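Long-range contacts in lantibiotic dehydratase (Microbispora corallina, PDB 5EHK), which probably dehydrates serine and threonine residues of the NAI-107 lantibiotic precursor peptide in a tRNA-dependent reaction, as its class I relatives do with glutamyl-tRNA: residues Val423-Asp431 against Asn647-Leu655; Leu406-Leu414 against Val613-Cys621. All coordinates share one frame; numbering follows the deposited sequence.

Interaction 1 of 2, residues Val423-Asp431 against Asn647-Leu655; sequences VPLLELLDD and NPARLLFEL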
loop_
_atom_site.group_PDB
_atom_site.type_symbol
_atom_site.label_atom_id
_atom_site.label_comp_id
_atom_site.label_asym_id
_atom_site.label_seq_id
_atom_site.Cartn_x
_atom_site.Cartn_y
_atom_site.Cartn_z
ATOM N N VAL A 423 23.054 14.657 10.292
ATOM C CA VAL A 423 23.813 13.625 9.627
ATOM C C VAL A 423 24.391 14.257 8.384
ATOM O O VAL A 423 23.675 14.887 7.630
ATOM C CB VAL A 423 22.901 12.445 9.255
ATOM C CG1 VAL A 423 23.680 11.364 8.534
ATOM C CG2 VAL A 423 22.227 11.875 10.494
ATOM N N PRO A 424 25.690 14.120 8.168
ATOM C CA PRO A 424 26.229 14.770 6.964
ATOM C C PRO A 424 25.418 14.365 5.759
ATOM O O PRO A 424 25.251 13.172 5.599
ATOM C CB PRO A 424 27.643 14.199 6.859
ATOM C CG PRO A 424 28.016 13.843 8.283
ATOM C CD PRO A 424 26.711 13.359 8.909
ATOM N N LEU A 425 24.823 15.305 5.027
ATOM C CA LEU A 425 24.154 14.960 3.768
ATOM C C LEU A 425 25.209 14.241 2.970
ATOM O O LEU A 425 26.291 14.807 2.805
ATOM C CB LEU A 425 23.763 16.230 2.992
ATOM C CG LEU A 425 23.034 15.911 1.690
ATOM C CD1 LEU A 425 21.922 16.858 1.481
ATOM C CD2 LEU A 425 23.970 15.960 0.518
ATOM N N LEU A 426 24.884 13.065 2.439
ATOM C CA LEU A 426 25.838 12.186 1.707
ATOM C C LEU A 426 26.003 10.898 2.471
ATOM O O LEU A 426 25.904 9.818 1.898
ATOM C CB LEU A 426 27.217 12.794 1.418
ATOM C CG LEU A 426 27.695 12.891 -0.038
ATOM C CD1 LEU A 426 26.648 13.496 -0.989
ATOM C CD2 LEU A 426 28.997 13.706 -0.124
ATOM N N GLU A 427 26.228 11.004 3.773
ATOM C CA GLU A 427 26.138 9.830 4.608
ATOM C C GLU A 427 24.671 9.411 4.727
ATOM O O GLU A 427 24.341 8.228 4.606
ATOM C CB GLU A 427 26.707 10.109 5.976
ATOM C CG GLU A 427 26.523 8.954 6.945
ATOM C CD GLU A 427 26.914 9.361 8.344
ATOM O OE1 GLU A 427 27.976 10.017 8.464
ATOM O OE2 GLU A 427 26.168 9.044 9.305
ATOM N N LEU A 428 23.794 10.390 4.940
ATOM C CA LEU A 428 22.365 10.144 4.948
ATOM C C LEU A 428 21.942 9.489 3.642
ATOM O O LEU A 428 21.161 8.556 3.654
ATOM C CB LEU A 428 21.600 11.452 5.114
ATOM C CG LEU A 428 20.091 11.280 5.260
ATOM C CD1 LEU A 428 19.771 10.568 6.560
ATOM C CD2 LEU A 428 19.373 12.601 5.163
ATOM N N LEU A 429 22.483 9.945 2.515
ATOM C CA LEU A 429 22.046 9.444 1.214
ATOM C C LEU A 429 22.636 8.083 0.858
ATOM O O LEU A 429 22.214 7.452 -0.114
ATOM C CB LEU A 429 22.363 10.452 0.111
ATOM C CG LEU A 429 21.313 11.542 -0.133
ATOM C CD1 LEU A 429 21.716 12.401 -1.291
ATOM C CD2 LEU A 429 19.960 10.932 -0.388
ATOM N N ASP A 430 23.618 7.647 1.643
ATOM C CA ASP A 430 24.284 6.369 1.430
ATOM C C ASP A 430 23.450 5.155 1.874
ATOM O O ASP A 430 22.950 5.110 2.993
ATOM C CB ASP A 430 25.618 6.364 2.161
ATOM C CG ASP A 430 26.430 5.144 1.856
ATOM O OD1 ASP A 430 26.982 5.081 0.739
ATOM O OD2 ASP A 430 26.518 4.248 2.718
ATOM N N ASP A 431 23.305 4.187 0.975
ATOM C CA ASP A 431 22.571 2.948 1.232
ATOM C C ASP A 431 23.084 2.192 2.446
ATOM O O ASP A 431 22.308 1.634 3.210
ATOM C CB ASP A 431 22.694 2.037 0.029
ATOM C CG ASP A 431 21.715 2.380 -1.050
ATOM O OD1 ASP A 431 20.514 2.553 -0.725
ATOM O OD2 ASP A 431 22.142 2.480 -2.220
ATOM N N ASN A 647 21.091 12.503 -7.059
ATOM C CA ASN A 647 20.367 12.498 -5.782
ATOM C C ASN A 647 20.675 13.618 -4.777
ATOM O O ASN A 647 19.750 14.234 -4.243
ATOM C CB ASN A 647 20.426 11.127 -5.095
ATOM C CG ASN A 647 19.654 10.067 -5.845
ATOM O OD1 ASN A 647 18.843 10.376 -6.725
ATOM N ND2 ASN A 647 19.902 8.803 -5.506
ATOM N N PRO A 648 21.955 13.904 -4.527
ATOM C CA PRO A 648 22.173 14.945 -3.520
ATOM C C PRO A 648 21.597 16.286 -3.952
ATOM O O PRO A 648 21.035 17.018 -3.127
ATOM C CB PRO A 648 23.703 15.026 -3.424
ATOM C CG PRO A 648 24.175 13.689 -3.897
ATOM C CD PRO A 648 23.209 13.266 -4.955
ATOM N N ALA A 649 21.730 16.581 -5.238
ATOM C CA ALA A 649 21.197 17.799 -5.814
ATOM C C ALA A 649 19.700 17.821 -5.606
ATOM O O ALA A 649 19.139 18.831 -5.178
ATOM C CB ALA A 649 21.520 17.871 -7.309
ATOM N N ARG A 650 19.048 16.707 -5.931
ATOM C CA ARG A 650 17.607 16.644 -5.773
ATOM C C ARG A 650 17.196 16.756 -4.295
ATOM O O ARG A 650 16.151 17.338 -3.976
ATOM C CB ARG A 650 17.020 15.391 -6.412
ATOM C CG ARG A 650 15.537 15.262 -6.078
ATOM C CD ARG A 650 14.833 14.102 -6.712
ATOM N NE ARG A 650 13.482 14.078 -6.194
ATOM C CZ ARG A 650 12.608 13.104 -6.369
ATOM N NH1 ARG A 650 12.928 12.017 -7.050
ATOM N NH2 ARG A 650 11.422 13.229 -5.815
ATOM N N LEU A 651 18.015 16.221 -3.391
ATOM C CA LEU A 651 17.688 16.304 -1.975
ATOM C C LEU A 651 17.785 17.769 -1.536
ATOM O O LEU A 651 16.931 18.254 -0.775
ATOM C CB LEU A 651 18.581 15.380 -1.113
ATOM C CG LEU A 651 18.260 15.329 0.393
ATOM C CD1 LEU A 651 16.856 14.871 0.633
ATOM C CD2 LEU A 651 19.186 14.442 1.193
ATOM N N LEU A 652 18.803 18.473 -2.043
ATOM C CA LEU A 652 18.984 19.875 -1.715
ATOM C C LEU A 652 17.774 20.655 -2.184
ATOM O O LEU A 652 17.216 21.489 -1.455
ATOM C CB LEU A 652 20.256 20.432 -2.330
ATOM C CG LEU A 652 21.567 19.907 -1.738
ATOM C CD1 LEU A 652 22.737 20.258 -2.648
ATOM C CD2 LEU A 652 21.787 20.403 -0.271
ATOM N N PHE A 653 17.358 20.382 -3.410
ATOM C CA PHE A 653 16.192 21.057 -3.929
ATOM C C PHE A 653 14.978 20.828 -3.035
ATOM O O PHE A 653 14.341 21.774 -2.612
ATOM C CB PHE A 653 15.901 20.620 -5.352
ATOM C CG PHE A 653 14.519 20.931 -5.792
ATOM C CD1 PHE A 653 14.144 22.249 -6.027
ATOM C CD2 PHE A 653 13.590 19.915 -5.981
ATOM C CE1 PHE A 653 12.854 22.552 -6.445
ATOM C CE2 PHE A 653 12.298 20.199 -6.391
ATOM C CZ PHE A 653 11.927 21.526 -6.636
ATOM N N GLU A 654 14.686 19.585 -2.691
ATOM C CA GLU A 654 13.444 19.316 -1.957
ATOM C C GLU A 654 13.509 19.823 -0.520
ATOM O O GLU A 654 12.519 20.273 0.008
ATOM C CB GLU A 654 13.035 17.825 -2.038
ATOM C CG GLU A 654 12.827 17.353 -3.500
ATOM C CD GLU A 654 12.191 15.963 -3.630
ATOM O OE1 GLU A 654 12.373 15.137 -2.701
ATOM O OE2 GLU A 654 11.517 15.692 -4.665
ATOM N N LEU A 655 14.689 19.810 0.087
ATOM C CA LEU A 655 14.847 20.299 1.454
ATOM C C LEU A 655 14.533 21.804 1.542
ATOM O O LEU A 655 13.931 22.285 2.513
ATOM C CB LEU A 655 16.276 20.007 1.952
ATOM C CG LEU A 655 16.535 18.546 2.346
ATOM C CD1 LEU A 655 18.001 18.259 2.502
ATOM C CD2 LEU A 655 15.797 18.199 3.621
HETATM O O HOH W 1 22.053 8.704 -3.232
#
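Leu-425 and Leu-429 lie against the opening turns of helix 647-656, a loop-on-helix packing at the edge of a mixed beta sheet: edge strand 423-424 runs into a type I beta turn, Glu-427 to Asp-430, and leucines of this region meet Pro-648, Leu-651, Leu-652 and Leu-655 along one helical face. No direct hydrogen bond links the two segments, so the contact is read from its methyl groups. With CG anti to the backbone N (chi1 -179°), Leu-425 points at the helix and divides its two methyls among the residues there. CD1 meets Leu-651 CD2 at 3.7 Å and also touches Leu-652 CD2, while CD2 lies 4.1 Å from Pro-648 CB, the two side chains crossing at about a right angle. Leu-651, likewise extended (chi1 -176°), slides past Leu-425 in the opposite direction; its CD2 touches both Leu-425 CD1 and Leu-429 CG, the latter at 3.8 Å. Leu-429 CD1 sits against the proline ring, 3.8 Å from Pro-648 CG. That same ring carbon takes Leu-426 CD1 at 3.8 Å. Leu-428 touches Leu-651 only lightly and also packs on Tyr-409 and Phe-413 of helix 407-417. Asn-647, whose OD1 accepts from Trp-443 N and whose ND2 donates to Pro-444 O, adds a polar margin: ND2 also donates to a water at 3.1 Å, which in turn donates weakly to Leu-429 O at 3.4 Å.

Interaction 2 of 2, residues Leu406-Leu414 against Val613-Cys621; sequences LRRYHEAFL and VGANLERLC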
loop_
_atom_site.group_PDB
_atom_site.type_symbol
_atom_site.label_atom_id
_atom_site.label_comp_id
_atom_site.label_asym_id
_atom_site.label_seq_id
_atom_site.Cartn_x
_atom_site.Cartn_y
_atom_site.Cartn_z
ATOM N N LEU A 406 9.222 13.533 0.552
ATOM C CA LEU A 406 10.118 13.469 1.687
ATOM C C LEU A 406 9.329 13.282 2.933
ATOM O O LEU A 406 9.860 13.481 4.020
ATOM C CB LEU A 406 10.954 14.741 1.852
ATOM C CG LEU A 406 12.018 15.201 0.858
ATOM C CD1 LEU A 406 12.776 16.419 1.426
ATOM C CD2 LEU A 406 12.987 14.070 0.467
ATOM N N ARG A 407 8.052 12.950 2.816
ATOM C CA ARG A 407 7.266 12.791 4.042
ATOM C C ARG A 407 7.587 11.485 4.792
ATOM O O ARG A 407 7.827 11.490 6.006
ATOM C CB ARG A 407 5.778 12.959 3.768
ATOM C CG ARG A 407 5.423 14.304 3.180
ATOM C CD ARG A 407 5.147 15.380 4.231
ATOM N NE ARG A 407 6.218 15.614 5.195
ATOM C CZ ARG A 407 7.404 16.180 4.921
ATOM N NH1 ARG A 407 7.735 16.526 3.676
ATOM N NH2 ARG A 407 8.288 16.369 5.902
ATOM N N ARG A 408 7.636 10.371 4.069
ATOM C CA ARG A 408 8.031 9.113 4.691
ATOM C C ARG A 408 9.514 9.130 5.098
ATOM O O ARG A 408 9.890 8.544 6.105
ATOM C CB ARG A 408 7.710 7.918 3.788
ATOM C CG ARG A 408 6.205 7.701 3.522
ATOM C CD ARG A 408 5.996 6.647 2.416
ATOM N NE ARG A 408 6.534 5.365 2.880
ATOM C CZ ARG A 408 5.893 4.547 3.713
ATOM N NH1 ARG A 408 4.661 4.845 4.116
ATOM N NH2 ARG A 408 6.472 3.430 4.123
ATOM N N TYR A 409 10.353 9.794 4.310
ATOM C CA TYR A 409 11.776 9.935 4.624
ATOM C C TYR A 409 11.990 10.662 5.960
ATOM O O TYR A 409 12.772 10.241 6.806
ATOM C CB TYR A 409 12.433 10.725 3.513
ATOM C CG TYR A 409 13.915 10.513 3.351
ATOM C CD1 TYR A 409 14.409 9.319 2.878
ATOM C CD2 TYR A 409 14.807 11.529 3.621
ATOM C CE1 TYR A 409 15.758 9.130 2.698
ATOM C CE2 TYR A 409 16.143 11.364 3.429
ATOM C CZ TYR A 409 16.628 10.156 2.975
ATOM O OH TYR A 409 17.988 9.966 2.803
ATOM N N HIS A 410 11.266 11.755 6.137
ATOM C CA HIS A 410 11.288 12.496 7.380
ATOM C C HIS A 410 10.907 11.616 8.578
ATOM O O HIS A 410 11.558 11.669 9.628
ATOM C CB HIS A 410 10.345 13.688 7.258
ATOM C CG HIS A 410 10.123 14.415 8.543
ATOM N ND1 HIS A 410 8.864 14.698 9.025
ATOM C CD2 HIS A 410 11.000 14.909 9.449
ATOM C CE1 HIS A 410 8.976 15.330 10.180
ATOM N NE2 HIS A 410 10.261 15.464 10.464
ATOM N N GLU A 411 9.883 10.781 8.413
ATOM C CA GLU A 411 9.474 9.878 9.488
ATOM C C GLU A 411 10.590 8.882 9.750
ATOM O O GLU A 411 10.905 8.579 10.891
ATOM C CB GLU A 411 8.207 9.104 9.137
ATOM C CG GLU A 411 6.905 9.884 9.148
ATOM C CD GLU A 411 5.726 9.030 8.644
ATOM O OE1 GLU A 411 5.464 7.968 9.265
ATOM O OE2 GLU A 411 5.100 9.389 7.605
ATOM N N ALA A 412 11.154 8.347 8.675
ATOM C CA ALA A 412 12.217 7.371 8.786
ATOM C C ALA A 412 13.375 7.989 9.575
ATOM O O ALA A 412 13.896 7.381 10.527
ATOM C CB ALA A 412 12.659 6.932 7.403
ATOM N N PHE A 413 13.728 9.224 9.188
ATOM C CA PHE A 413 14.810 9.984 9.791
ATOM C C PHE A 413 14.570 10.128 11.308
ATOM O O PHE A 413 15.439 9.806 12.127
ATOM C CB PHE A 413 14.936 11.349 9.104
ATOM C CG PHE A 413 16.195 12.088 9.440
ATOM C CD1 PHE A 413 17.225 12.167 8.531
ATOM C CD2 PHE A 413 16.356 12.701 10.681
ATOM C CE1 PHE A 413 18.404 12.868 8.851
ATOM C CE2 PHE A 413 17.523 13.387 11.014
ATOM C CZ PHE A 413 18.551 13.466 10.107
ATOM N N LEU A 414 13.389 10.622 11.666
ATOM C CA LEU A 414 12.996 10.714 13.081
ATOM C C LEU A 414 13.176 9.393 13.822
ATOM O O LEU A 414 13.626 9.372 14.956
ATOM C CB LEU A 414 11.535 11.155 13.206
ATOM C CG LEU A 414 11.368 12.657 13.048
ATOM C CD1 LEU A 414 9.906 13.072 13.063
ATOM C CD2 LEU A 414 12.196 13.369 14.146
ATOM N N VAL A 613 21.835 17.207 7.733
ATOM C CA VAL A 613 20.385 17.192 7.787
ATOM C C VAL A 613 19.957 16.827 9.215
ATOM O O VAL A 613 20.470 15.863 9.792
ATOM C CB VAL A 613 19.794 16.198 6.765
ATOM C CG1 VAL A 613 18.286 16.359 6.667
ATOM C CG2 VAL A 613 20.418 16.377 5.395
ATOM N N GLY A 614 19.040 17.614 9.775
ATOM C CA GLY A 614 18.506 17.430 11.112
ATOM C C GLY A 614 16.989 17.354 10.951
ATOM O O GLY A 614 16.468 17.488 9.842
ATOM N N ALA A 615 16.265 17.150 12.043
ATOM C CA ALA A 615 14.823 17.008 11.971
ATOM C C ALA A 615 14.121 17.418 13.264
ATOM O O ALA A 615 14.675 17.283 14.348
ATOM C CB ALA A 615 14.479 15.590 11.634
ATOM N N ASN A 616 12.918 17.970 13.138
ATOM C CA ASN A 616 12.004 18.101 14.280
ATOM C C ASN A 616 10.698 17.418 13.904
ATOM O O ASN A 616 10.614 16.805 12.840
ATOM C CB ASN A 616 11.786 19.568 14.694
ATOM C CG ASN A 616 11.162 20.422 13.590
ATOM O OD1 ASN A 616 10.389 19.949 12.750
ATOM N ND2 ASN A 616 11.542 21.689 13.568
ATOM N N LEU A 617 9.672 17.545 14.740
ATOM C CA LEU A 617 8.437 16.809 14.504
ATOM C C LEU A 617 7.783 17.134 13.168
ATOM O O LEU A 617 7.090 16.293 12.600
ATOM C CB LEU A 617 7.447 16.979 15.644
ATOM C CG LEU A 617 7.877 16.187 16.874
ATOM C CD1 LEU A 617 8.768 17.024 17.787
ATOM C CD2 LEU A 617 6.681 15.667 17.629
ATOM N N GLU A 618 8.052 18.323 12.643
ATOM C CA GLU A 618 7.373 18.802 11.447
ATOM C C GLU A 618 8.143 18.673 10.123
ATOM O O GLU A 618 7.557 18.307 9.108
ATOM C CB GLU A 618 6.983 20.261 11.669
ATOM C CG GLU A 618 6.964 21.129 10.408
ATOM C CD GLU A 618 6.541 22.566 10.714
ATOM O OE1 GLU A 618 5.310 22.836 10.701
ATOM O OE2 GLU A 618 7.438 23.408 10.990
ATOM N N ARG A 619 9.450 18.932 10.134
ATOM C CA ARG A 619 10.227 19.036 8.892
ATOM C C ARG A 619 11.632 18.442 9.022
ATOM O O ARG A 619 12.160 18.291 10.127
ATOM C CB ARG A 619 10.345 20.512 8.476
ATOM C CG ARG A 619 10.708 21.408 9.649
ATOM C CD ARG A 619 10.709 22.882 9.325
ATOM N NE ARG A 619 12.075 23.380 9.229
ATOM C CZ ARG A 619 12.694 24.072 10.177
ATOM N NH1 ARG A 619 12.064 24.370 11.302
ATOM N NH2 ARG A 619 13.948 24.467 9.994
ATOM N N LEU A 620 12.226 18.100 7.886
ATOM C CA LEU A 620 13.651 17.884 7.802
ATOM C C LEU A 620 14.249 19.243 7.622
ATOM O O LEU A 620 13.555 20.160 7.220
ATOM C CB LEU A 620 13.972 17.054 6.568
ATOM C CG LEU A 620 13.640 15.573 6.684
ATOM C CD1 LEU A 620 13.776 14.902 5.316
ATOM C CD2 LEU A 620 14.584 14.973 7.705
ATOM N N CYS A 621 15.534 19.398 7.890
ATOM C CA CYS A 621 16.179 20.686 7.571
ATOM C C CYS A 621 17.660 20.633 7.317
ATOM O O CYS A 621 18.395 19.917 7.996
ATOM C CB CYS A 621 15.903 21.716 8.646
ATOM S SG CYS A 621 16.198 21.052 10.222
#
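Chi1 of 171° in His-410 and of -167° in Phe-413 carries both rings away from the backbone N and out from helix 407-417, one turn apart, toward Asn-616 and Leu-620. The imidazole reaches the chain reversal: NE2 donates to Asn-616 O over 2.8 Å with an N-H...O angle of 157°, the acceptor lying in the ring plane and the donor nearly along the C=O axis, which is consistent with a proton on NE2. Leu-617 O stands at the same ring's edge, 3.2 Å from His-410 CE1, and Arg-619 CA lies over one face. The target is a beta hairpin of strands 611-615 and 620-624, in which Gly-614 and Cys-621 form a hydrogen-bonded antiparallel pair; strand 613-615 crosses the helix almost perpendicularly, with axes 9.0 Å apart. The hairpin loop contains an Asx turn, Asn-616 OD1 accepting from Glu-618 N, extended to an Asx motif by Arg-619 N; the two donors approach from opposite faces of the amide plane. Along the strands the contact becomes apolar. Leu-620 CD2 makes a CH-pi contact over the Phe-413 face, 4.1 Å from the ring centroid, while Leu-620 CD1 meets the Tyr-409 ring at its edge, 3.9 Å from Tyr-409 CD2. Ala-615 CB approaches Phe-413 CD2 obliquely at 3.6 Å. Beyond the segments, Glu-658 ties both sides together: OE2 forms a salt bridge with Arg-407 NH1, and OE1 accepts from Leu-620 N. The bent Arg-407 chain also leaves NH2 3.8 Å from Glu-618 O.

How the interactions relate
Both contacts are mostly buried and build around one mixed sheet, in which strands 423-424 and 611-615 are neighbours; Val-423 N lies 2.9 Å from Val-613 O, a probable hydrogen bond between them. Helix 407-417 leads along the chain into strand 423-424, so interaction 2 supplies the element just before interaction 1. Leu-428 CD1 packs on Phe-413 CE1, and Leu-655 of 647-655 touches Leu-620, which makes the apolar parts of the two continuous. Their chemistry diverges elsewhere: interaction 1 has leucines, a proline and one water bridge at its margin, whereas interaction 2 adds aromatic rings and a direct histidine bond where the hairpin loop, including exposed Leu-617, approaches the surface.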